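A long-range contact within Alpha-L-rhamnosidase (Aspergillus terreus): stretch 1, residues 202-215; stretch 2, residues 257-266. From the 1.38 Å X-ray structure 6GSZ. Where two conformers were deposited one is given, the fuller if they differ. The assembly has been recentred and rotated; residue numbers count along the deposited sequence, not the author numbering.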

ATOM      1  N   VAL A 202      -7.888 -11.748  25.003  1.00 11.15           N
ATOM      2  CA  VAL A 202      -7.906 -10.966  23.770  1.00 10.78           C
ATOM      3  C   VAL A 202      -8.627  -9.648  24.061  1.00 10.33           C
ATOM      4  O   VAL A 202      -9.739  -9.651  24.657  1.00 12.01           O
ATOM      5  N   THR A 203      -8.034  -8.532  23.679  1.00 11.25           N
ATOM      6  CA  THR A 203      -8.696  -7.260  23.734  1.00 10.62           C
ATOM      7  C   THR A 203      -9.212  -6.907  22.356  1.00 10.44           C
ATOM      8  O   THR A 203      -8.444  -7.032  21.370  1.00 10.98           O
ATOM      9  N   VAL A 204     -10.472  -6.503  22.244  1.00 10.59           N
ATOM     10  CA  VAL A 204     -11.108  -6.111  21.009  1.00 10.18           C
ATOM     11  C   VAL A 204     -11.510  -4.652  21.075  1.00 10.03           C
ATOM     12  O   VAL A 204     -12.170  -4.254  22.009  1.00 11.80           O
ATOM     13  N   GLY A 205     -11.126  -3.883  20.066  1.00 10.58           N
ATOM     14  CA  GLY A 205     -11.507  -2.497  19.839  1.00 10.44           C
ATOM     15  C   GLY A 205     -12.339  -2.318  18.585  1.00  9.91           C
ATOM     16  O   GLY A 205     -12.485  -3.267  17.814  1.00 10.46           O
ATOM     17  N   GLU A 206     -12.912  -1.111  18.395  1.00 10.02           N
ATOM     18  CA  GLU A 206     -13.943  -0.946  17.355  1.00 10.71           C
ATOM     19  C   GLU A 206     -13.329  -0.915  15.939  1.00 10.42           C
ATOM     20  O   GLU A 206     -13.995  -1.323  14.999  1.00 11.28           O
ATOM     21  N   GLY A 207     -12.152  -0.319  15.784  1.00  9.59           N
ATOM     22  CA  GLY A 207     -11.568  -0.167  14.463  1.00  9.41           C
ATOM     23  C   GLY A 207     -12.521   0.473  13.473  1.00 10.54           C
ATOM     24  O   GLY A 207     -13.208   1.464  13.737  1.00 11.74           O
ATOM     25  N   TRP A 208     -12.402  -0.010  12.236  1.00 10.13           N
ATOM     26  CA  TRP A 208     -13.249   0.366  11.131  1.00 10.30           C
ATOM     27  C   TRP A 208     -14.615  -0.322  11.173  1.00 10.01           C
ATOM     28  O   TRP A 208     -15.577   0.160  10.569  1.00 11.09           O
ATOM     29  N   TYR A 209     -14.669  -1.520  11.797  1.00 10.02           N
ATOM     30  CA  TYR A 209     -15.896  -2.343  11.773  1.00 10.29           C
ATOM     31  C   TYR A 209     -17.094  -1.577  12.380  1.00 10.14           C
ATOM     32  O   TYR A 209     -18.200  -1.569  11.835  1.00 11.15           O
ATOM     33  N   SER A 210     -16.851  -0.937  13.519  1.00 10.02           N
ATOM     34  CA  SER A 210     -17.894  -0.178  14.222  1.00  9.63           C
ATOM     35  C   SER A 210     -17.492   1.257  14.588  1.00 10.77           C
ATOM     36  O   SER A 210     -18.344   1.957  15.145  1.00 11.26           O
ATOM     37  N   GLY A 211     -16.248   1.691  14.375  1.00 10.54           N
ATOM     38  CA  GLY A 211     -15.859   3.021  14.696  1.00 11.59           C
ATOM     39  C   GLY A 211     -16.452   4.091  13.797  1.00 10.43           C
ATOM     40  O   GLY A 211     -17.051   3.825  12.763  1.00 11.19           O
ATOM     41  N   ARG A 212     -16.226   5.344  14.185  1.00 10.84           N
ATOM     42  CA  ARG A 212     -16.665   6.507  13.406  1.00 11.43           C
ATOM     43  C   ARG A 212     -15.698   6.727  12.222  1.00 11.91           C
ATOM     44  O   ARG A 212     -14.564   7.082  12.435  1.00 12.86           O
ATOM     45  N   ILE A 213     -16.210   6.507  11.007  1.00 10.28           N
ATOM     46  CA  ILE A 213     -15.387   6.577   9.807  1.00 10.55           C
ATOM     47  C   ILE A 213     -16.109   7.497   8.818  1.00 10.48           C
ATOM     48  O   ILE A 213     -17.326   7.460   8.668  1.00 12.10           O
ATOM     49  N   GLY A 214     -15.304   8.242   8.052  1.00 10.92           N
ATOM     50  CA  GLY A 214     -15.830   9.215   7.092  1.00 12.12           C
ATOM     51  C   GLY A 214     -15.689  10.655   7.538  1.00 12.68           C
ATOM     52  O   GLY A 214     -15.610  10.930   8.734  1.00 13.07           O
ATOM     53  N   TYR A 215     -15.784  11.577   6.575  1.00 13.97           N
ATOM     54  CA  TYR A 215     -15.671  12.986   6.813  1.00 15.45           C
ATOM     55  C   TYR A 215     -17.070  13.574   7.049  1.00 16.34           C
ATOM     56  O   TYR A 215     -18.086  12.875   6.976  1.00 15.51           O
ATOM     57  N   PRO A 257      -8.256  -1.125  31.024  1.00 13.95           N
ATOM     58  CA  PRO A 257      -7.726   0.225  31.102  1.00 14.37           C
ATOM     59  C   PRO A 257      -8.032   1.120  29.901  1.00 12.93           C
ATOM     60  O   PRO A 257      -7.957   2.356  30.021  1.00 12.89           O
ATOM     61  N   ILE A 258      -8.289   0.516  28.730  1.00 12.88           N
ATOM     62  CA  ILE A 258      -8.631   1.393  27.609  1.00 12.66           C
ATOM     63  C   ILE A 258     -10.065   1.879  27.809  1.00 12.87           C
ATOM     64  O   ILE A 258     -10.999   1.081  27.759  1.00 14.47           O
ATOM     65  N   ILE A 259     -10.211   3.211  27.939  1.00 13.43           N
ATOM     66  CA  ILE A 259     -11.518   3.831  28.064  1.00 14.27           C
ATOM     67  C   ILE A 259     -12.168   4.001  26.693  1.00 13.09           C
ATOM     68  O   ILE A 259     -13.361   3.742  26.508  1.00 12.97           O
ATOM     69  N   SER A 260     -11.359   4.482  25.728  1.00 12.39           N
ATOM     70  CA  SER A 260     -11.810   4.626  24.358  1.00 13.24           C
ATOM     71  C   SER A 260     -10.586   4.492  23.460  1.00 11.59           C
ATOM     72  O   SER A 260      -9.498   4.853  23.865  1.00 12.50           O
ATOM     73  N   SER A 261     -10.799   3.983  22.254  1.00 11.31           N
ATOM     74  CA  SER A 261      -9.694   3.918  21.264  1.00 11.62           C
ATOM     75  C   SER A 261     -10.287   3.944  19.862  1.00 10.93           C
ATOM     76  O   SER A 261     -11.005   3.024  19.509  1.00 11.73           O
ATOM     77  N   GLU A 262     -10.046   5.051  19.166  1.00 11.27           N
ATOM     78  CA  GLU A 262     -10.760   5.406  17.931  1.00 12.24           C
ATOM     79  C   GLU A 262      -9.712   5.789  16.892  1.00 11.72           C
ATOM     80  O   GLU A 262      -8.765   6.470  17.211  1.00 12.43           O
ATOM     81  N   ILE A 263      -9.943   5.340  15.652  1.00 10.10           N
ATOM     82  CA  ILE A 263      -9.046   5.616  14.514  0.50 10.59           C
ATOM     83  C   ILE A 263      -8.767   7.126  14.472  1.00 10.59           C
ATOM     84  O   ILE A 263      -7.607   7.583  14.440  1.00 11.38           O
ATOM     85  N   TYR A 264      -9.858   7.917  14.404  1.00 10.11           N
ATOM     86  CA  TYR A 264      -9.699   9.374  14.207  1.00 11.42           C
ATOM     87  C   TYR A 264      -9.361  10.120  15.491  1.00 11.36           C
ATOM     88  O   TYR A 264      -8.424  10.946  15.561  1.00 13.10           O
ATOM     89  N   ASP A 265     -10.141   9.881  16.553  1.00 12.06           N
ATOM     90  CA  ASP A 265      -9.998  10.756  17.709  1.00 12.50           C
ATOM     91  C   ASP A 265      -8.852  10.389  18.656  1.00 11.18           C
ATOM     92  O   ASP A 265      -8.349  11.269  19.342  1.00 14.33           O
ATOM     93  N   GLY A 266      -8.417   9.131  18.678  1.00 11.56           N
ATOM     94  CA  GLY A 266      -7.320   8.685  19.500  1.00 11.60           C
ATOM     95  C   GLY A 266      -7.792   7.780  20.636  1.00 12.32           C
ATOM     96  O   GLY A 266      -8.896   7.257  20.638  1.00 12.26           O
TER

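Contact between residues 202-215 and 257-266 of the Aspergillus terreus alpha-L-rhamnosidase, which buries 541 Å² counted over both sides. The shortest direct polar link runs from backbone to side chain: G214 N donates to Y264 OH at 2.8 Å, with a nearly straight N-H...O angle of 163°. Y264 (chi1 m, chi2 -22°) points toward the first stretch and, with 102 Å² covered, contributes the largest area of any residue here; its ring reaches past R212 and I213 so that the hydroxyl arrives at the G214 amide. G214 itself has phi/psi of 105/161, angles at which a CB would be jammed against the preceding carbonyl.

The second direct link is a salt bridge, R212 NH2 to D265 OD1 at 3.2 Å, accompanied by a weak hydrogen bond from R212 NH2 to D265 OD2 at 3.4 Å. The CA-to-CB bond of R212 points sideways, but an extended start (chi1 t, chi2 t) followed by a bend at chi3 (p) carries the guanidinium to the aspartate. The CA-to-CB bond of D265 (chi1 m) points toward the first stretch, and OD1 lies at the guanidinium edge, near its plane, while Y264 CD2 lies over one guanidinium face. R212 NH2 also comes within 3.9 Å of Y264 CB, and the R212 carbonyl O lies 3.4 Å from Y264 CD2, so backbone and side chain of the arginine both meet the tyrosine.

Between E206 and E262 the polar contact is mediated by water. E206 (chi1 p, chi2 t) starts sideways, but its carboxylate ends close to E262 (chi1 m, chi2 t), leaving E206 OE2 and E262 OE1 4.1 Å apart. Water 3 donates to both, at 2.6 Å from E206 OE2 and 2.7 Å from E262 OE1, and accepts from R212 N at 3.1 Å; two like charges thus share one donor. Water 2 donates to E206 OE2 (2.9 Å) and G207 O (3.0 Å) and accepts from I263 N (2.9 Å). Waters 1 and 4 both donate to S261 O, at 2.9 and 2.8 Å, and accept from E206 N and G207 N respectively, each at 2.9 Å. Water 5 joins R212 O (2.7 Å) to Y264 N (3.1 Å). Waters 1, 2, 4 and 5 link main-chain groups of the two stretches, which form no direct backbone-to-backbone hydrogen bond with each other; water 3 instead ties the two carboxylates to R212 N.

Apolar packing centres on I263 (chi1 m, chi2 m), which points toward the first stretch where G207 and I263 have their CA atoms 6.3 Å apart. I263 CD1 sits over one face of the W208 indole, 4.2 Å from W208 CE2; W208 (chi1 m) begins sideways but its ring swings nearer. I263 CG1 lies 4.0 Å from G207 O and 4.2 Å from I213 CD1. I213 (chi1 m, chi2 m) also meets the tyrosine, with I213 CG2 3.7 Å from Y264 OH. Farther out, T203 (chi1 m) and I258 (chi1 m, chi2 t) point toward each other's stretch and touch lightly, T203 CG2 to I258 CD1 at 4.3 Å.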

ATOM      1  CB  VAL A 202      -8.629 -11.689  22.615  1.00 10.48           C
ATOM      2  CG1 VAL A 202      -8.457 -10.883  21.322  1.00 11.51           C
ATOM      3  CG2 VAL A 202      -8.101 -13.108  22.419  1.00 12.20           C
ATOM      4  CB  THR A 203      -7.793  -6.138  24.237  1.00 12.23           C
ATOM      5  OG1 THR A 203      -7.228  -6.490  25.502  1.00 13.71           O
ATOM      6  CG2 THR A 203      -8.561  -4.835  24.367  1.00 12.99           C
ATOM      7  CB  VAL A 204     -12.305  -6.988  20.633  1.00 10.91           C
ATOM      8  CG1 VAL A 204     -13.021  -6.509  19.365  1.00 10.47           C
ATOM      9  CG2 VAL A 204     -11.876  -8.438  20.489  1.00 11.22           C
ATOM     10  CB  GLU A 206     -14.777   0.301  17.650  1.00 10.84           C
ATOM     11  CG  GLU A 206     -14.021   1.595  17.556  1.00 10.77           C
ATOM     12  CD  GLU A 206     -14.789   2.844  17.888  1.00 13.67           C
ATOM     13  OE1 GLU A 206     -15.850   2.726  18.561  1.00 14.43           O
ATOM     14  OE2 GLU A 206     -14.287   3.961  17.525  1.00 15.65           O
ATOM     15  CB  TRP A 208     -12.533   0.015   9.806  1.00  9.99           C
ATOM     16  CG  TRP A 208     -11.229   0.714   9.572  1.00 11.02           C
ATOM     17  CD1 TRP A 208     -11.053   1.949   9.018  1.00 11.83           C
ATOM     18  CD2 TRP A 208      -9.909   0.226   9.877  1.00 10.01           C
ATOM     19  NE1 TRP A 208      -9.717   2.247   8.921  1.00 12.06           N
ATOM     20  CE2 TRP A 208      -8.994   1.193   9.409  1.00 10.05           C
ATOM     21  CE3 TRP A 208      -9.409  -0.970  10.406  1.00 11.34           C
ATOM     22  CZ2 TRP A 208      -7.621   1.025   9.518  1.00 10.92           C
ATOM     23  CZ3 TRP A 208      -8.041  -1.149  10.481  1.00 12.39           C
ATOM     24  CH2 TRP A 208      -7.159  -0.167  10.024  1.00 11.95           C
ATOM     25  CB  TYR A 209     -15.636  -3.678  12.501  1.00 10.07           C
ATOM     26  CG  TYR A 209     -16.638  -4.756  12.166  1.00 10.83           C
ATOM     27  CD1 TYR A 209     -17.840  -4.868  12.861  1.00 12.89           C
ATOM     28  CD2 TYR A 209     -16.403  -5.624  11.120  1.00 13.00           C
ATOM     29  CE1 TYR A 209     -18.779  -5.825  12.510  1.00 14.15           C
ATOM     30  CE2 TYR A 209     -17.314  -6.599  10.790  1.00 13.62           C
ATOM     31  CZ  TYR A 209     -18.496  -6.705  11.480  1.00 14.59           C
ATOM     32  OH  TYR A 209     -19.419  -7.640  11.108  1.00 20.24           O
ATOM     33  CB  SER A 210     -18.456  -0.912  15.414  1.00 11.64           C
ATOM     34  OG  SER A 210     -17.446  -1.166  16.366  1.00 11.93           O
ATOM     35  CB  ARG A 212     -16.776   7.760  14.275  1.00 12.32           C
ATOM     36  CG  ARG A 212     -17.432   8.941  13.575  1.00 12.97           C
ATOM     37  CD  ARG A 212     -17.546  10.153  14.506  1.00 14.27           C
ATOM     38  NE  ARG A 212     -16.257  10.627  14.990  1.00 14.00           N
ATOM     39  CZ  ARG A 212     -15.408  11.412  14.317  1.00 13.06           C
ATOM     40  NH1 ARG A 212     -15.795  11.974  13.177  1.00 14.19           N
ATOM     41  NH2 ARG A 212     -14.211  11.664  14.858  1.00 14.12           N
ATOM     42  CB  ILE A 213     -15.085   5.171   9.230  1.00 11.53           C
ATOM     43  CG1 ILE A 213     -14.417   4.228  10.234  1.00 14.13           C
ATOM     44  CG2 ILE A 213     -14.278   5.212   7.941  1.00 12.58           C
ATOM     45  CD1 ILE A 213     -13.046   4.689  10.679  1.00 17.61           C
ATOM     46  CB  TYR A 215     -14.923  13.663   5.654  1.00 16.61           C
ATOM     47  CG  TYR A 215     -15.322  13.238   4.271  1.00 16.68           C
ATOM     48  CD1 TYR A 215     -16.424  13.765   3.630  1.00 20.21           C
ATOM     49  CD2 TYR A 215     -14.543  12.354   3.561  1.00 18.36           C
ATOM     50  CE1 TYR A 215     -16.786  13.376   2.347  1.00 23.69           C
ATOM     51  CE2 TYR A 215     -14.907  11.930   2.298  1.00 22.94           C
ATOM     52  CZ  TYR A 215     -15.999  12.480   1.663  1.00 23.17           C
ATOM     53  OH  TYR A 215     -16.325  12.081   0.393  1.00 31.12           O
ATOM     54  CB  PRO A 257      -6.216   0.014  31.276  1.00 14.69           C
ATOM     55  CG  PRO A 257      -5.963  -1.347  30.599  1.00 14.53           C
ATOM     56  CD  PRO A 257      -7.209  -2.149  30.935  1.00 15.03           C
ATOM     57  CB  ILE A 258      -8.419   0.729  26.232  1.00 13.70           C
ATOM     58  CG1 ILE A 258      -7.045   0.072  26.064  1.00 14.40           C
ATOM     59  CG2 ILE A 258      -8.674   1.770  25.145  1.00 14.53           C
ATOM     60  CD1 ILE A 258      -6.952  -0.873  24.887  1.00 14.66           C
ATOM     61  CB  ILE A 259     -11.412   5.186  28.795  1.00 15.89           C
ATOM     62  CG1 ILE A 259     -10.710   5.038  30.145  1.00 16.96           C
ATOM     63  CG2 ILE A 259     -12.778   5.818  28.948  1.00 17.66           C
ATOM     64  CD1 ILE A 259     -11.332   4.014  31.073  1.00 19.66           C
ATOM     65  CB  SER A 260     -12.538   5.926  24.108  1.00 12.90           C
ATOM     66  OG  SER A 260     -11.696   7.010  24.387  1.00 14.15           O
ATOM     67  CB  SER A 261      -8.836   2.685  21.524  1.00 12.07           C
ATOM     68  OG  SER A 261      -7.625   2.759  20.788  1.00 12.44           O
ATOM     69  CB  GLU A 262     -11.686   6.600  18.159  1.00 11.52           C
ATOM     70  CG  GLU A 262     -12.657   6.412  19.291  1.00 12.42           C
ATOM     71  CD  GLU A 262     -13.485   7.653  19.462  1.00 14.44           C
ATOM     72  OE1 GLU A 262     -14.272   7.983  18.527  1.00 14.56           O
ATOM     73  OE2 GLU A 262     -13.387   8.262  20.583  1.00 16.51           O
ATOM     74  CB  ILE A 263      -9.658   5.106  13.184  0.50 10.12           C
ATOM     75  CG1 ILE A 263      -9.839   3.580  13.151  0.50 11.25           C
ATOM     76  CG2 ILE A 263      -8.859   5.586  11.988  0.50  9.77           C
ATOM     77  CD1 ILE A 263      -8.571   2.765  13.314  0.50 12.94           C
ATOM     78  CB  TYR A 264     -10.923  10.033  13.577  1.00 11.64           C
ATOM     79  CG  TYR A 264     -11.274   9.588  12.175  1.00 11.07           C
ATOM     80  CD1 TYR A 264     -10.361   8.990  11.298  1.00 11.25           C
ATOM     81  CD2 TYR A 264     -12.569   9.760  11.733  1.00 11.17           C
ATOM     82  CE1 TYR A 264     -10.763   8.617  10.021  1.00 11.61           C
ATOM     83  CE2 TYR A 264     -12.969   9.413  10.466  1.00 10.85           C
ATOM     84  CZ  TYR A 264     -12.057   8.831   9.587  1.00 10.34           C
ATOM     85  OH  TYR A 264     -12.500   8.454   8.344  1.00 11.25           O
ATOM     86  CB  ASP A 265     -11.313  10.930  18.459  1.00 13.47           C
ATOM     87  CG  ASP A 265     -12.305  11.870  17.776  1.00 15.50           C
ATOM     88  OD1 ASP A 265     -11.901  12.609  16.821  1.00 15.27           O
ATOM     89  OD2 ASP A 265     -13.515  11.833  18.170  1.00 17.60           O
TER
HETATM   90  O   HOH W   1     -12.483   0.771  20.601  1.00 11.84           O
HETATM   91  O   HOH W   2     -12.536   4.021  15.230  1.00 16.24           O
HETATM   92  O   HOH W   3     -15.592   6.179  17.072  1.00 17.26           O
HETATM   93  O   HOH W   4     -10.510   1.731  17.029  1.00 11.89           O
HETATM   94  O   HOH W   5     -12.742   6.904  14.403  1.00 12.17           O
HETATM   95  O   HOH W   6     -13.013   9.068  16.189  1.00 14.37           O